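Local coordinates for iron binding protein FbpA (Mannheimia haemolytica, PDB 1Q35), which binds ferric iron in the periplasm and probably serves as the solute-binding component of a bacterial iron-uptake system, at residues A[256-267]-A[271-281]; A[163-174]-A[307-316]. All coordinates share one frame; numbering follows the deposited sequence.

Contact 1: A[256-267]-A[271-281]; sequences EKAQGLYAELNH and VKEGIEPSAIV
H267 and S278 meet through a short hydrogen bond, H267 ND1 to S278 OG at 2.8 Å, made at the edge of the imidazole and in its plane. H267 is the first residue past helix 256-266 and takes positive phi; its chi1 of -61° sets the ring beside its own backbone N, with ND1 facing the serine. S278 is the N-cap of the next helix: OG accepts from V281 N, the capping bond, while it pairs with H267 ND1, so one small hydroxyl serves both. V281 CG2 closes on H267 O at 3.4 Å and on H267 CB, and I280 CD1 reaches CE1 of the ring; these methyls pack beside the histidine, against its backbone and its CE1 side.

At the other end of the helix, Q259 folds back at chi2 (-76°) and brings OE1 to the start of 271-281. K272 N donates to Q259 OE1 at 3.0 Å, nearly straight but from above the amide plane, while Q259 NE2 is held by the carbonyls of L98 and L253. I275 lays CG2 against the backbone at G260, 3.8 Å from its N, and its CD1 against E256 CG. Between these ends the single methyl of A263 lets the loop pass close, A263 CB being 3.3 Å from E276 O.

The E264 side is looser and wet. Its carboxylate reaches the loop mainly through waters, which link OE1 to E276 O and P277 O, and OE2 to A279 N; a further water joins A263 O to S278 N.

The remaining ring nitrogen, H267 NE2, bonds D205, and the H267 side chain lies about 4 Å from that of Y198, an iron-binding tyrosine. With both nitrogens engaged, the imidazole is fixed in rotation beside the iron site, which holds no iron in this chain, and the carboxylate of D205 would be expected to polarise it.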
loop_
_atom_site.group_PDB
_atom_site.type_symbol
_atom_site.label_atom_id
_atom_site.label_comp_id
_atom_site.label_asym_id
_atom_site.label_seq_id
_atom_site.Cartn_x
_atom_site.Cartn_y
_atom_site.Cartn_z
ATOM N N GLU A 256 -12.860 7.827 -14.658
ATOM C CA GLU A 256 -13.281 6.505 -15.112
ATOM C C GLU A 256 -12.168 5.731 -15.813
ATOM O O GLU A 256 -11.944 4.553 -15.511
ATOM C CB GLU A 256 -14.485 6.650 -16.050
ATOM C CG GLU A 256 -15.056 5.346 -16.573
ATOM C CD GLU A 256 -16.203 5.584 -17.526
ATOM O OE1 GLU A 256 -15.944 5.751 -18.737
ATOM O OE2 GLU A 256 -17.357 5.619 -17.055
ATOM N N LYS A 257 -11.469 6.374 -16.743
ATOM C CA LYS A 257 -10.469 5.687 -17.550
ATOM C C LYS A 257 -9.290 5.236 -16.696
ATOM O O LYS A 257 -8.917 4.068 -16.717
ATOM C CB LYS A 257 -9.977 6.569 -18.701
ATOM C CG LYS A 257 -8.977 5.877 -19.611
ATOM C CD LYS A 257 -8.662 6.702 -20.847
ATOM C CE LYS A 257 -7.398 6.198 -21.520
ATOM N NZ LYS A 257 -7.090 6.919 -22.788
ATOM N N ALA A 258 -8.703 6.161 -15.948
ATOM C CA ALA A 258 -7.544 5.846 -15.113
ATOM C C ALA A 258 -7.890 4.838 -14.015
ATOM O O ALA A 258 -7.096 3.949 -13.708
ATOM C CB ALA A 258 -6.968 7.105 -14.499
ATOM N N GLN A 259 -9.073 4.972 -13.430
ATOM C CA GLN A 259 -9.515 4.040 -12.396
ATOM C C GLN A 259 -9.674 2.624 -12.966
ATOM O O GLN A 259 -9.352 1.632 -12.297
ATOM C CB GLN A 259 -10.810 4.530 -11.748
ATOM C CG GLN A 259 -10.614 5.762 -10.866
ATOM C CD GLN A 259 -9.984 5.431 -9.526
ATOM O OE1 GLN A 259 -10.566 4.692 -8.736
ATOM N NE2 GLN A 259 -8.799 5.976 -9.264
ATOM N N GLY A 260 -10.139 2.532 -14.209
ATOM C CA GLY A 260 -10.191 1.272 -14.925
ATOM C C GLY A 260 -8.816 0.674 -15.151
ATOM O O GLY A 260 -8.651 -0.537 -15.052
ATOM N N LEU A 261 -7.830 1.509 -15.459
ATOM C CA LEU A 261 -6.452 1.050 -15.599
ATOM C C LEU A 261 -5.894 0.529 -14.268
ATOM O O LEU A 261 -5.224 -0.494 -14.230
ATOM C CB LEU A 261 -5.549 2.166 -16.138
ATOM C CG LEU A 261 -5.835 2.683 -17.548
ATOM C CD1 LEU A 261 -4.905 3.846 -17.870
ATOM C CD2 LEU A 261 -5.702 1.582 -18.590
ATOM N N TYR A 262 -6.154 1.238 -13.177
ATOM C CA TYR A 262 -5.742 0.763 -11.864
ATOM C C TYR A 262 -6.353 -0.621 -11.584
ATOM O O TYR A 262 -5.691 -1.500 -11.031
ATOM C CB TYR A 262 -6.170 1.751 -10.787
ATOM C CG TYR A 262 -5.280 2.962 -10.587
ATOM C CD1 TYR A 262 -5.805 4.249 -10.648
ATOM C CD2 TYR A 262 -3.935 2.821 -10.277
ATOM C CE1 TYR A 262 -5.011 5.357 -10.416
ATOM C CE2 TYR A 262 -3.126 3.928 -10.045
ATOM C CZ TYR A 262 -3.676 5.197 -10.118
ATOM O OH TYR A 262 -2.908 6.312 -9.871
ATOM N N ALA A 263 -7.605 -0.820 -11.980
ATOM C CA ALA A 263 -8.277 -2.102 -11.762
ATOM C C ALA A 263 -7.678 -3.204 -12.633
ATOM O O ALA A 263 -7.308 -4.263 -12.133
ATOM C CB ALA A 263 -9.763 -1.974 -12.040
ATOM N N GLU A 264 -7.560 -2.936 -13.929
ATOM C CA GLU A 264 -7.269 -3.985 -14.906
ATOM C C GLU A 264 -5.791 -4.275 -15.048
ATOM O O GLU A 264 -5.404 -5.426 -15.252
ATOM C CB GLU A 264 -7.837 -3.613 -16.277
ATOM C CG GLU A 264 -9.354 -3.536 -16.318
ATOM C CD GLU A 264 -10.037 -4.873 -16.077
ATOM O OE1 GLU A 264 -11.188 -4.860 -15.604
ATOM O OE2 GLU A 264 -9.434 -5.928 -16.362
ATOM N N LEU A 265 -4.960 -3.240 -14.955
ATOM C CA LEU A 265 -3.515 -3.386 -15.088
ATOM C C LEU A 265 -2.820 -3.663 -13.761
ATOM O O LEU A 265 -1.879 -4.449 -13.706
ATOM C CB LEU A 265 -2.895 -2.138 -15.719
ATOM C CG LEU A 265 -3.399 -1.733 -17.104
ATOM C CD1 LEU A 265 -2.617 -0.532 -17.619
ATOM C CD2 LEU A 265 -3.315 -2.891 -18.093
ATOM N N ASN A 266 -3.255 -2.999 -12.698
ATOM C CA ASN A 266 -2.592 -3.133 -11.407
ATOM C C ASN A 266 -3.255 -4.130 -10.460
ATOM O O ASN A 266 -2.641 -4.503 -9.470
ATOM C CB ASN A 266 -2.508 -1.786 -10.686
ATOM C CG ASN A 266 -1.486 -0.841 -11.289
ATOM O OD1 ASN A 266 -0.946 -1.073 -12.375
ATOM N ND2 ASN A 266 -1.223 0.252 -10.576
ATOM N N HIS A 267 -4.498 -4.525 -10.732
ATOM C CA HIS A 267 -5.247 -5.426 -9.840
ATOM C C HIS A 267 -5.469 -4.834 -8.452
ATOM O O HIS A 267 -5.513 -5.554 -7.455
ATOM C CB HIS A 267 -4.588 -6.804 -9.793
ATOM C CG HIS A 267 -4.558 -7.452 -11.132
ATOM N ND1 HIS A 267 -5.695 -7.951 -11.729
ATOM C CD2 HIS A 267 -3.557 -7.607 -12.026
ATOM C CE1 HIS A 267 -5.383 -8.422 -12.921
ATOM N NE2 HIS A 267 -4.093 -8.228 -13.126
ATOM N N VAL A 271 -10.943 3.503 -6.103
ATOM C CA VAL A 271 -11.768 4.272 -5.166
ATOM C C VAL A 271 -13.087 4.720 -5.807
ATOM O O VAL A 271 -14.084 4.899 -5.110
ATOM C CB VAL A 271 -11.034 5.503 -4.569
ATOM C CG1 VAL A 271 -9.828 5.061 -3.747
ATOM C CG2 VAL A 271 -10.634 6.514 -5.643
ATOM N N LYS A 272 -13.096 4.894 -7.124
ATOM C CA LYS A 272 -14.277 5.419 -7.812
ATOM C C LYS A 272 -15.362 4.352 -7.896
ATOM O O LYS A 272 -15.118 3.242 -8.365
ATOM C CB LYS A 272 -13.914 5.917 -9.210
ATOM C CG LYS A 272 -15.072 6.586 -9.953
ATOM C CD LYS A 272 -14.598 7.243 -11.234
ATOM C CE LYS A 272 -15.754 7.600 -12.162
ATOM N NZ LYS A 272 -16.818 8.381 -11.483
ATOM N N GLU A 273 -16.559 4.695 -7.427
ATOM C CA GLU A 273 -17.697 3.783 -7.462
ATOM C C GLU A 273 -18.129 3.507 -8.897
ATOM O O GLU A 273 -18.060 4.382 -9.760
ATOM C CB GLU A 273 -18.869 4.360 -6.663
ATOM C CG GLU A 273 -18.605 4.439 -5.171
ATOM C CD GLU A 273 -19.816 4.913 -4.392
ATOM O OE1 GLU A 273 -20.650 4.063 -4.011
ATOM O OE2 GLU A 273 -19.932 6.137 -4.167
ATOM N N GLY A 274 -18.555 2.272 -9.146
ATOM C CA GLY A 274 -19.011 1.865 -10.464
ATOM C C GLY A 274 -17.917 1.338 -11.373
ATOM O O GLY A 274 -18.202 0.899 -12.484
ATOM N N ILE A 275 -16.664 1.389 -10.919
ATOM C CA ILE A 275 -15.550 0.818 -11.668
ATOM C C ILE A 275 -15.288 -0.585 -11.135
ATOM O O ILE A 275 -14.920 -0.748 -9.972
ATOM C CB ILE A 275 -14.276 1.685 -11.528
ATOM C CG1 ILE A 275 -14.555 3.149 -11.901
ATOM C CG2 ILE A 275 -13.155 1.122 -12.397
ATOM C CD1 ILE A 275 -15.032 3.366 -13.332
ATOM N N GLU A 276 -15.489 -1.591 -11.980
ATOM C CA GLU A 276 -15.320 -2.980 -11.568
ATOM C C GLU A 276 -13.841 -3.313 -11.379
ATOM O O GLU A 276 -12.994 -2.823 -12.126
ATOM C CB GLU A 276 -15.923 -3.928 -12.610
ATOM C CG GLU A 276 -17.441 -3.889 -12.693
ATOM C CD GLU A 276 -18.115 -4.489 -11.474
ATOM O OE1 GLU A 276 -19.004 -3.827 -10.896
ATOM O OE2 GLU A 276 -17.759 -5.625 -11.088
ATOM N N PRO A 277 -13.523 -4.151 -10.394
ATOM C CA PRO A 277 -12.186 -4.744 -10.329
ATOM C C PRO A 277 -11.973 -5.673 -11.520
ATOM O O PRO A 277 -12.929 -5.996 -12.236
ATOM C CB PRO A 277 -12.211 -5.544 -9.020
ATOM C CG PRO A 277 -13.354 -4.989 -8.251
ATOM C CD PRO A 277 -14.372 -4.612 -9.282
ATOM N N SER A 278 -10.733 -6.088 -11.730
ATOM C CA SER A 278 -10.410 -7.058 -12.768
ATOM C C SER A 278 -11.095 -8.394 -12.496
ATOM O O SER A 278 -11.540 -8.665 -11.380
ATOM C CB SER A 278 -8.901 -7.276 -12.831
ATOM O OG SER A 278 -8.448 -7.976 -11.679
ATOM N N ALA A 279 -11.164 -9.236 -13.520
ATOM C CA ALA A 279 -11.719 -10.576 -13.375
ATOM C C ALA A 279 -10.949 -11.382 -12.326
ATOM O O ALA A 279 -11.547 -12.110 -11.543
ATOM C CB ALA A 279 -11.730 -11.308 -14.713
ATOM N N ILE A 280 -9.624 -11.249 -12.299
ATOM C CA ILE A 280 -8.826 -11.938 -11.289
ATOM C C ILE A 280 -9.233 -11.472 -9.884
ATOM O O ILE A 280 -9.492 -12.286 -8.997
ATOM C CB ILE A 280 -7.314 -11.725 -11.541
ATOM C CG1 ILE A 280 -6.857 -12.568 -12.741
ATOM C CG2 ILE A 280 -6.498 -12.070 -10.297
ATOM C CD1 ILE A 280 -5.435 -12.300 -13.200
ATOM N N VAL A 281 -9.311 -10.161 -9.685
ATOM C CA VAL A 281 -9.589 -9.616 -8.359
ATOM C C VAL A 281 -11.020 -9.961 -7.925
ATOM O O VAL A 281 -11.259 -10.325 -6.777
ATOM C CB VAL A 281 -9.330 -8.094 -8.332
ATOM C CG1 VAL A 281 -9.870 -7.467 -7.058
ATOM C CG2 VAL A 281 -7.846 -7.818 -8.473
HETATM O O HOH W 1 -8.774 -4.841 -9.893
HETATM O O HOH W 2 -10.135 -8.479 -16.166
HETATM O O HOH W 3 -12.408 -2.528 -14.761
HETATM O O HOH W 4 -13.225 -6.448 -14.946
#

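Contact 2: A[163-174]-A[307-316]; sequences LEGLKANLARKP and LVDEVKFDDF
K167 reaches from helix 141-168 to the Schellman motif that ends helix 301-311, where K312 turns the chain with positive phi. K167 CB lies 4.0 Å from F313 CD1, CG passes F313 O, CD nears V311 O, and CE comes between the carbonyls of K312 and D315. With CG of K167 anti to its backbone N (chi1 -179°) and the rest extended, K167 NZ arrives at the helix end, donating to V311 O at 2.9 Å nearly along the C=O axis and to K312 O from above the carbonyl plane. D315 N uses the opposite face of K312 O. A long, cationic side chain suits these carbonyls, and a water carries NZ on to D315 OD2, which S317 OG also bonds.

The F313 ring packs against K167 CB and among L166, L170 and P174, with L166 CG in plane at its edge. L163 CD1 meets L307 CB, extending the packing along segments 163-168 and 307-311, whose axes cross at -53°.

K173 NZ donates to D314 O at 2.6 Å. F316, a broad ring, lies flat on the R172-K173 peptide, R172 C toward the rim and K173 N 3.4 Å above its centre, with L170 O at the edge.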
loop_
_atom_site.group_PDB
_atom_site.type_symbol
_atom_site.label_atom_id
_atom_site.label_comp_id
_atom_site.label_asym_id
_atom_site.label_seq_id
_atom_site.Cartn_x
_atom_site.Cartn_y
_atom_site.Cartn_z
ATOM N N LEU A 163 4.528 -8.892 17.646
ATOM C CA LEU A 163 5.749 -8.773 16.849
ATOM C C LEU A 163 6.833 -9.741 17.311
ATOM O O LEU A 163 7.566 -10.263 16.483
ATOM C CB LEU A 163 6.274 -7.342 16.868
ATOM C CG LEU A 163 5.403 -6.324 16.125
ATOM C CD1 LEU A 163 5.895 -4.919 16.380
ATOM C CD2 LEU A 163 5.369 -6.605 14.632
ATOM N N GLU A 164 6.919 -9.992 18.613
ATOM C CA GLU A 164 7.909 -10.933 19.135
ATOM C C GLU A 164 7.590 -12.350 18.664
ATOM O O GLU A 164 8.492 -13.095 18.266
ATOM C CB GLU A 164 7.967 -10.868 20.661
ATOM C CG GLU A 164 8.487 -9.554 21.219
ATOM C CD GLU A 164 9.989 -9.517 21.388
ATOM O OE1 GLU A 164 10.450 -8.787 22.289
ATOM O OE2 GLU A 164 10.705 -10.194 20.623
ATOM N N GLY A 165 6.314 -12.718 18.678
ATOM C CA GLY A 165 5.908 -14.038 18.230
ATOM C C GLY A 165 6.070 -14.221 16.731
ATOM O O GLY A 165 6.519 -15.273 16.260
ATOM N N LEU A 166 5.702 -13.192 15.971
ATOM C CA LEU A 166 5.869 -13.200 14.525
ATOM C C LEU A 166 7.351 -13.358 14.173
ATOM O O LEU A 166 7.715 -14.201 13.350
ATOM C CB LEU A 166 5.288 -11.914 13.922
ATOM C CG LEU A 166 5.372 -11.808 12.399
ATOM C CD1 LEU A 166 4.579 -12.917 11.712
ATOM C CD2 LEU A 166 4.894 -10.441 11.951
ATOM N N LYS A 167 8.202 -12.559 14.806
ATOM C CA LYS A 167 9.646 -12.667 14.613
ATOM C C LYS A 167 10.146 -14.076 14.930
ATOM O O LYS A 167 10.916 -14.658 14.164
ATOM C CB LYS A 167 10.383 -11.646 15.480
ATOM C CG LYS A 167 11.901 -11.692 15.302
ATOM C CD LYS A 167 12.625 -10.883 16.357
ATOM C CE LYS A 167 14.124 -11.020 16.192
ATOM N NZ LYS A 167 14.869 -10.260 17.225
ATOM N N ALA A 168 9.692 -14.636 16.040
ATOM C CA ALA A 168 10.117 -15.969 16.454
ATOM C C ALA A 168 9.739 -17.044 15.442
ATOM O O ALA A 168 10.378 -18.104 15.383
ATOM C CB ALA A 168 9.520 -16.305 17.799
ATOM N N ASN A 169 8.706 -16.779 14.642
ATOM C CA ASN A 169 8.181 -17.749 13.685
ATOM C C ASN A 169 8.721 -17.617 12.265
ATOM O O ASN A 169 8.335 -18.384 11.385
ATOM C CB ASN A 169 6.648 -17.677 13.660
ATOM C CG ASN A 169 6.017 -18.230 14.922
ATOM O OD1 ASN A 169 6.677 -18.909 15.721
ATOM N ND2 ASN A 169 4.730 -17.965 15.107
ATOM N N LEU A 170 9.628 -16.676 12.033
ATOM C CA LEU A 170 10.149 -16.460 10.690
ATOM C C LEU A 170 11.027 -17.626 10.235
ATOM O O LEU A 170 11.835 -18.157 11.012
ATOM C CB LEU A 170 10.935 -15.154 10.603
ATOM C CG LEU A 170 10.126 -13.884 10.894
ATOM C CD1 LEU A 170 10.996 -12.666 10.743
ATOM C CD2 LEU A 170 8.876 -13.766 10.018
ATOM N N ALA A 171 10.859 -18.001 8.971
ATOM C CA ALA A 171 11.608 -19.087 8.348
ATOM C C ALA A 171 12.970 -18.617 7.865
ATOM O O ALA A 171 13.872 -19.434 7.665
ATOM C CB ALA A 171 10.818 -19.644 7.177
ATOM N N ARG A 172 13.105 -17.316 7.641
ATOM C CA ARG A 172 14.350 -16.723 7.180
ATOM C C ARG A 172 14.392 -15.252 7.585
ATOM O O ARG A 172 13.363 -14.646 7.915
ATOM C CB ARG A 172 14.461 -16.840 5.659
ATOM C CG ARG A 172 13.468 -15.981 4.891
ATOM C CD ARG A 172 13.539 -16.163 3.388
ATOM N NE ARG A 172 12.642 -15.242 2.697
ATOM C CZ ARG A 172 12.579 -15.107 1.378
ATOM N NH1 ARG A 172 13.345 -15.846 0.589
ATOM N NH2 ARG A 172 11.734 -14.241 0.847
ATOM N N LYS A 173 15.582 -14.676 7.539
ATOM C CA LYS A 173 15.768 -13.253 7.779
ATOM C C LYS A 173 14.896 -12.450 6.812
ATOM O O LYS A 173 14.880 -12.742 5.614
ATOM C CB LYS A 173 17.241 -12.896 7.568
ATOM C CG LYS A 173 17.588 -11.461 7.881
ATOM C CD LYS A 173 19.096 -11.244 7.835
ATOM C CE LYS A 173 19.447 -9.770 7.795
ATOM N NZ LYS A 173 19.005 -9.048 9.016
ATOM N N PRO A 174 14.156 -11.451 7.303
ATOM C CA PRO A 174 13.381 -10.595 6.399
ATOM C C PRO A 174 14.225 -10.055 5.247
ATOM O O PRO A 174 15.310 -9.513 5.457
ATOM C CB PRO A 174 12.886 -9.478 7.322
ATOM C CG PRO A 174 12.741 -10.143 8.625
ATOM C CD PRO A 174 13.931 -11.080 8.712
ATOM N N LEU A 307 8.270 -0.044 18.123
ATOM C CA LEU A 307 8.160 -1.442 18.528
ATOM C C LEU A 307 9.004 -2.352 17.648
ATOM O O LEU A 307 9.645 -3.275 18.146
ATOM C CB LEU A 307 6.716 -1.931 18.487
ATOM C CG LEU A 307 5.760 -1.253 19.463
ATOM C CD1 LEU A 307 4.386 -1.886 19.372
ATOM C CD2 LEU A 307 6.270 -1.305 20.895
ATOM N N VAL A 308 8.996 -2.098 16.344
ATOM C CA VAL A 308 9.787 -2.898 15.405
ATOM C C VAL A 308 11.273 -2.811 15.769
ATOM O O VAL A 308 11.991 -3.811 15.750
ATOM C CB VAL A 308 9.534 -2.451 13.945
ATOM C CG1 VAL A 308 10.527 -3.100 12.990
ATOM C CG2 VAL A 308 8.113 -2.797 13.526
ATOM N N ASP A 309 11.717 -1.610 16.122
ATOM C CA ASP A 309 13.090 -1.397 16.567
ATOM C C ASP A 309 13.379 -2.118 17.881
ATOM O O ASP A 309 14.422 -2.759 18.015
ATOM C CB ASP A 309 13.382 0.097 16.711
ATOM C CG ASP A 309 14.802 0.365 17.156
ATOM O OD1 ASP A 309 15.733 -0.036 16.430
ATOM O OD2 ASP A 309 15.080 0.943 18.226
ATOM N N GLU A 310 12.465 -2.038 18.848
ATOM C CA GLU A 310 12.673 -2.668 20.151
ATOM C C GLU A 310 12.829 -4.178 20.032
ATOM O O GLU A 310 13.683 -4.770 20.691
ATOM C CB GLU A 310 11.522 -2.344 21.106
ATOM C CG GLU A 310 11.522 -0.913 21.608
ATOM C CD GLU A 310 10.289 -0.568 22.417
ATOM O OE1 GLU A 310 10.070 0.637 22.642
ATOM O OE2 GLU A 310 9.553 -1.490 22.832
ATOM N N VAL A 311 12.019 -4.810 19.185
ATOM C CA VAL A 311 12.089 -6.264 19.035
ATOM C C VAL A 311 13.206 -6.691 18.080
ATOM O O VAL A 311 13.470 -7.883 17.943
ATOM C CB VAL A 311 10.729 -6.882 18.595
ATOM C CG1 VAL A 311 9.607 -6.436 19.524
ATOM C CG2 VAL A 311 10.399 -6.561 17.152
ATOM N N LYS A 312 13.850 -5.726 17.432
ATOM C CA LYS A 312 14.909 -5.986 16.456
ATOM C C LYS A 312 14.405 -7.015 15.447
ATOM O O LYS A 312 14.998 -8.080 15.241
ATOM C CB LYS A 312 16.213 -6.422 17.142
ATOM C CG LYS A 312 16.830 -5.337 18.030
ATOM C CD LYS A 312 17.344 -4.152 17.217
ATOM C CE LYS A 312 18.071 -3.128 18.081
ATOM N NZ LYS A 312 17.143 -2.127 18.681
ATOM N N PHE A 313 13.285 -6.662 14.820
ATOM C CA PHE A 313 12.513 -7.585 14.000
ATOM C C PHE A 313 13.325 -8.242 12.891
ATOM O O PHE A 313 13.111 -9.414 12.580
ATOM C CB PHE A 313 11.299 -6.869 13.389
ATOM C CG PHE A 313 10.321 -7.801 12.741
ATOM C CD1 PHE A 313 9.313 -8.396 13.483
ATOM C CD2 PHE A 313 10.430 -8.109 11.401
ATOM C CE1 PHE A 313 8.430 -9.261 12.891
ATOM C CE2 PHE A 313 9.550 -8.979 10.807
ATOM C CZ PHE A 313 8.542 -9.548 11.552
ATOM N N ASP A 314 14.218 -7.477 12.279
ATOM C CA ASP A 314 14.965 -7.953 11.117
ATOM C C ASP A 314 16.233 -8.734 11.455
ATOM O O ASP A 314 16.869 -9.290 10.561
ATOM C CB ASP A 314 15.336 -6.780 10.218
ATOM C CG ASP A 314 14.137 -6.143 9.541
ATOM O OD1 ASP A 314 13.009 -6.698 9.590
ATOM O OD2 ASP A 314 14.248 -5.075 8.912
ATOM N N ASP A 315 16.608 -8.772 12.727
ATOM C CA ASP A 315 17.801 -9.502 13.149
ATOM C C ASP A 315 17.492 -10.998 13.259
ATOM O O ASP A 315 16.597 -11.402 14.001
ATOM C CB ASP A 315 18.294 -8.960 14.486
ATOM C CG ASP A 315 19.589 -9.598 14.926
ATOM O OD1 ASP A 315 20.663 -9.015 14.664
ATOM O OD2 ASP A 315 19.623 -10.679 15.539
ATOM N N PHE A 316 18.257 -11.813 12.534
ATOM C CA PHE A 316 18.029 -13.256 12.457
ATOM C C PHE A 316 19.190 -14.038 13.093
ATOM O O PHE A 316 19.372 -15.226 12.822
ATOM C CB PHE A 316 17.853 -13.655 10.984
ATOM C CG PHE A 316 17.098 -14.942 10.777
ATOM C CD1 PHE A 316 15.731 -15.008 11.005
ATOM C CD2 PHE A 316 17.757 -16.086 10.333
ATOM C CE1 PHE A 316 15.035 -16.191 10.809
ATOM C CE2 PHE A 316 17.063 -17.275 10.137
ATOM C CZ PHE A 316 15.702 -17.327 10.372
HETATM O O HOH W 5 12.572 -7.545 22.438
HETATM O O HOH W 6 13.204 -9.765 19.967
HETATM O O HOH W 7 17.588 -10.942 17.389
HETATM O O HOH W 8 20.628 -10.374 10.820
#

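How the contacts relate
The two contacts lie on opposite sides of the chain's centre, about 35 Å apart between their own centres and about 20 Å at their nearest atoms, so neither touches the other. In sequence, 163-174 comes first, then both segments of contact 1, and finally 307-316. Contact 1 is local, joining helix 256-266 to the start of helix 279-283 around strand 269-270, which belongs to the central mixed sheet. Contact 2 is long-range, bringing the C-terminal region back onto helix 141-168. That helix carries the iron ligand Y142 near its start, whereas contact 1 approaches Y198 and Y199; the two contacts therefore pack different parts of the scaffold that presents the iron-binding tyrosines.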